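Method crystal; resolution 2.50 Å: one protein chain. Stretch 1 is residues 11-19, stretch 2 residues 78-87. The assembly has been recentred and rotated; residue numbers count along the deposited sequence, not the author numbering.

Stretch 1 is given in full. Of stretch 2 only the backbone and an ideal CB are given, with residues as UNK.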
# COMPACT_ATOMS: atom_id res chain seq x y z
N LEU A 11 3.59 34.98 19.21
CA LEU A 11 4.59 35.94 18.77
C LEU A 11 4.27 36.42 17.35
O LEU A 11 3.95 35.62 16.47
CB LEU A 11 5.97 35.29 18.78
CG LEU A 11 6.36 34.47 20.00
CD1 LEU A 11 7.58 33.61 19.68
CD2 LEU A 11 6.62 35.39 21.19
N ASN A 12 4.38 37.73 17.14
CA ASN A 12 4.10 38.34 15.85
C ASN A 12 5.20 38.03 14.84
O ASN A 12 6.18 38.78 14.72
CB ASN A 12 3.98 39.85 16.03
CG ASN A 12 3.28 40.51 14.88
OD1 ASN A 12 3.59 40.27 13.72
ND2 ASN A 12 2.31 41.37 15.20
N GLY A 13 5.04 36.94 14.10
CA GLY A 13 6.02 36.56 13.10
C GLY A 13 5.66 37.07 11.73
O GLY A 13 6.21 36.63 10.72
N GLY A 14 4.72 38.01 11.69
CA GLY A 14 4.29 38.59 10.43
C GLY A 14 2.90 38.15 10.03
O GLY A 14 2.12 37.68 10.85
N ASN A 15 2.59 38.31 8.75
CA ASN A 15 1.28 37.93 8.23
C ASN A 15 1.33 37.72 6.72
O ASN A 15 2.27 38.13 6.05
CB ASN A 15 0.25 39.02 8.54
CG ASN A 15 0.38 40.21 7.61
OD1 ASN A 15 1.36 40.97 7.69
ND2 ASN A 15 -0.59 40.38 6.71
N THR A 16 0.28 37.10 6.20
CA THR A 16 0.15 36.85 4.77
C THR A 16 -1.33 36.95 4.38
O THR A 16 -2.20 36.70 5.20
CB THR A 16 0.65 35.43 4.39
OG1 THR A 16 -0.16 34.45 5.04
CG2 THR A 16 2.10 35.25 4.80
N LYS A 17 -1.60 37.34 3.15
CA LYS A 17 -2.96 37.43 2.67
C LYS A 17 -3.08 36.40 1.55
O LYS A 17 -2.47 36.54 0.50
CB LYS A 17 -3.28 38.84 2.18
CG LYS A 17 -3.35 39.89 3.30
CD LYS A 17 -4.17 41.14 2.92
CE LYS A 17 -3.38 42.17 2.12
NZ LYS A 17 -2.35 42.84 2.98
N MSE A 18 -3.86 35.34 1.82
CA MSE A 18 -4.06 34.27 0.87
C MSE A 18 -5.48 34.32 0.32
O MSE A 18 -6.39 34.75 1.01
CB MSE A 18 -3.83 32.92 1.54
CG MSE A 18 -2.46 32.69 2.11
SE MSE A 18 -1.11 32.92 0.79
CE MSE A 18 -0.33 34.49 1.55
N ASP A 19 -5.66 33.85 -0.91
CA ASP A 19 -6.97 33.82 -1.56
C ASP A 19 -7.97 32.98 -0.73
O ASP A 19 -7.71 31.84 -0.40
CB ASP A 19 -6.85 33.24 -2.97
CG ASP A 19 -8.18 33.22 -3.71
OD1 ASP A 19 -8.61 34.27 -4.25
OD2 ASP A 19 -8.82 32.14 -3.74
N UNK A 78 2.93 39.75 -3.61
CA UNK A 78 2.07 38.65 -4.00
C UNK A 78 1.43 37.94 -2.81
O UNK A 78 0.35 37.37 -2.93
CB UNK A 78 2.87 37.64 -4.83
N UNK A 79 2.10 37.97 -1.65
CA UNK A 79 1.59 37.29 -0.46
C UNK A 79 0.93 38.20 0.57
O UNK A 79 0.69 37.79 1.70
CB UNK A 79 2.74 36.54 0.22
N UNK A 80 0.66 39.44 0.17
CA UNK A 80 0.00 40.40 1.03
C UNK A 80 0.59 40.61 2.40
O UNK A 80 -0.14 40.73 3.39
CB UNK A 80 -1.46 39.98 1.20
N UNK A 81 1.91 40.68 2.48
CA UNK A 81 2.57 40.90 3.75
C UNK A 81 2.46 42.38 4.12
O UNK A 81 2.93 43.24 3.37
CB UNK A 81 4.03 40.45 3.69
N UNK A 82 1.85 42.69 5.26
CA UNK A 82 1.74 44.08 5.69
C UNK A 82 2.99 44.45 6.45
O UNK A 82 3.58 45.51 6.23
CB UNK A 82 0.49 44.30 6.55
N UNK A 83 3.39 43.56 7.35
CA UNK A 83 4.58 43.74 8.17
C UNK A 83 5.31 42.41 8.22
O UNK A 83 4.69 41.36 8.14
CB UNK A 83 4.23 44.24 9.57
N UNK A 84 6.63 42.46 8.33
CA UNK A 84 7.42 41.25 8.43
C UNK A 84 7.47 40.89 9.91
O UNK A 84 6.87 41.57 10.74
CB UNK A 84 8.82 41.43 7.84
N UNK A 85 8.21 39.84 10.22
CA UNK A 85 8.32 39.34 11.58
C UNK A 85 8.87 40.33 12.62
O UNK A 85 9.72 41.16 12.32
CB UNK A 85 9.21 38.10 11.57
N UNK A 86 8.34 40.22 13.84
CA UNK A 86 8.74 41.04 14.99
C UNK A 86 9.04 40.04 16.08
O UNK A 86 8.86 40.33 17.26
CB UNK A 86 7.67 42.05 15.41
N UNK A 87 9.49 38.86 15.68
CA UNK A 87 9.76 37.79 16.63
C UNK A 87 10.83 38.13 17.67
O UNK A 87 10.76 37.64 18.80
CB UNK A 87 10.18 36.53 15.87

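Position 78 is helical, and its CA-to-CB bond points away from stretch 1, with nothing of that stretch within 5.5 Å of the ideal CB. Many helix-tolerant residues would do; the deposited one is N78, which makes no contact.

Position 79 leaves the helix. Its carbonyl O accepts from K17 N at 2.7 Å, a backbone bond that any residue here could make. The ideal CB lies 3.9 Å from M18 CE, so an apolar chain, aliphatic or aromatic, suits. F79 takes the aromatic option: its CD1 packs 3.6 Å from M18 CE, and the selenium of this selenomethionine, SE, lies 5.2 Å from the ring centroid, an oblique sulfur-aromatic-type contact.

At 80 the choice is narrow. Phi is positive, 52°, and an ideal CB would sit 2.4 Å from K17 CB, a clash. Glycine answers both, and G80 is found; its bare backbone lets the chains close to 4.5 Å between the CA atoms of G80 and K17, and its O accepts from K17 NZ at 3.1 Å.

Position 81 points away overall, yet its ideal CB is 3.8 Å from N15 O. A compact apolar residue would fit, and so might others that extend outward. V81 brings CG1 to 3.4 Å from N15 O.

Position 82 meets a charge: the ideal CB is 4.8 Å from K17 NZ and 3.6 Å from N15 OD1. A short acid is the natural reading, though an asparagine could also reach. D82 forms a salt bridge from OD1 to K17 NZ at 2.7 Å, while OD2 takes a weak hydrogen bond from N15 ND2 at 2.8 Å. Its backbone N donates to N15 OD1 at 3.0 Å, so the N15 amide pairs with D82 in both directions.

At 83 the backbone N also gives N15 OD1 a bond, weak at 3.3 Å, for any residue but proline. The CB points sideways, with N15 OD1 4.7 Å from the ideal CB, so chains of several lengths could turn toward stretch 1 or leave it. E83 extends until OE1 is 3.6 Å from N12 OD1.

Position 84 points away and is permissive; the side chain of E84 stays out of reach of stretch 1, while its backbone O lies 4.0 Å from G14 CA.

Position 85 has its ideal CB 3.4 Å from G13 O, so a small residue is comfortable. S85 also turns OG back to accept from the N of position 87 at 3.1 Å.

At 86 the backbone N donates to N12 O at 2.7 Å, and the sideways CB allows many residues other than proline. H86 sets its CB 4.2 Å from N12 CB.

Position 87, with L11 CB 5.3 Å from its ideal CB, favours an aliphatic chain; I87 meets L11 CD1 with CG1 at 4.1 Å.

Stretch 2, residues 78-87: NFGVDEESHI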
# COMPACT_ATOMS: atom_id res chain seq x y z
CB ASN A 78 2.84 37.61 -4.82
CG ASN A 78 3.46 38.19 -6.08
OD1 ASN A 78 3.09 39.27 -6.53
ND2 ASN A 78 4.40 37.45 -6.66
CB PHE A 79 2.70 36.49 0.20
CG PHE A 79 3.13 35.29 -0.59
CD1 PHE A 79 2.21 34.31 -0.94
CD2 PHE A 79 4.46 35.13 -0.98
CE1 PHE A 79 2.60 33.19 -1.67
CE2 PHE A 79 4.86 34.01 -1.71
CZ PHE A 79 3.93 33.04 -2.05
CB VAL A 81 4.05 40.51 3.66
CG1 VAL A 81 4.65 40.40 5.04
CG2 VAL A 81 4.19 39.22 2.91
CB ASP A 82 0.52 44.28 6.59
CG ASP A 82 -0.76 43.85 5.92
OD1 ASP A 82 -1.03 44.30 4.78
OD2 ASP A 82 -1.50 43.05 6.54
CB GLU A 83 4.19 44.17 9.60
CG GLU A 83 3.40 43.10 10.37
CD GLU A 83 3.08 43.50 11.81
OE1 GLU A 83 4.03 43.65 12.61
OE2 GLU A 83 1.88 43.66 12.14
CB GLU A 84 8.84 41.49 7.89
CG GLU A 84 8.94 41.49 6.37
CD GLU A 84 10.33 41.86 5.87
OE1 GLU A 84 10.69 43.06 5.91
OE2 GLU A 84 11.07 40.95 5.44
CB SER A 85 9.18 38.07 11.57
OG SER A 85 9.30 37.51 12.86
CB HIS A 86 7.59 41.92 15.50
CG HIS A 86 7.43 43.20 14.76
ND1 HIS A 86 6.72 43.29 13.58
CD2 HIS A 86 7.91 44.44 15.00
CE1 HIS A 86 6.77 44.53 13.13
NE2 HIS A 86 7.49 45.25 13.98
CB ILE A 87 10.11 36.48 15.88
CG1 ILE A 87 9.99 35.29 16.83
CG2 ILE A 87 11.51 36.57 15.30
CD1 ILE A 87 10.17 33.97 16.15
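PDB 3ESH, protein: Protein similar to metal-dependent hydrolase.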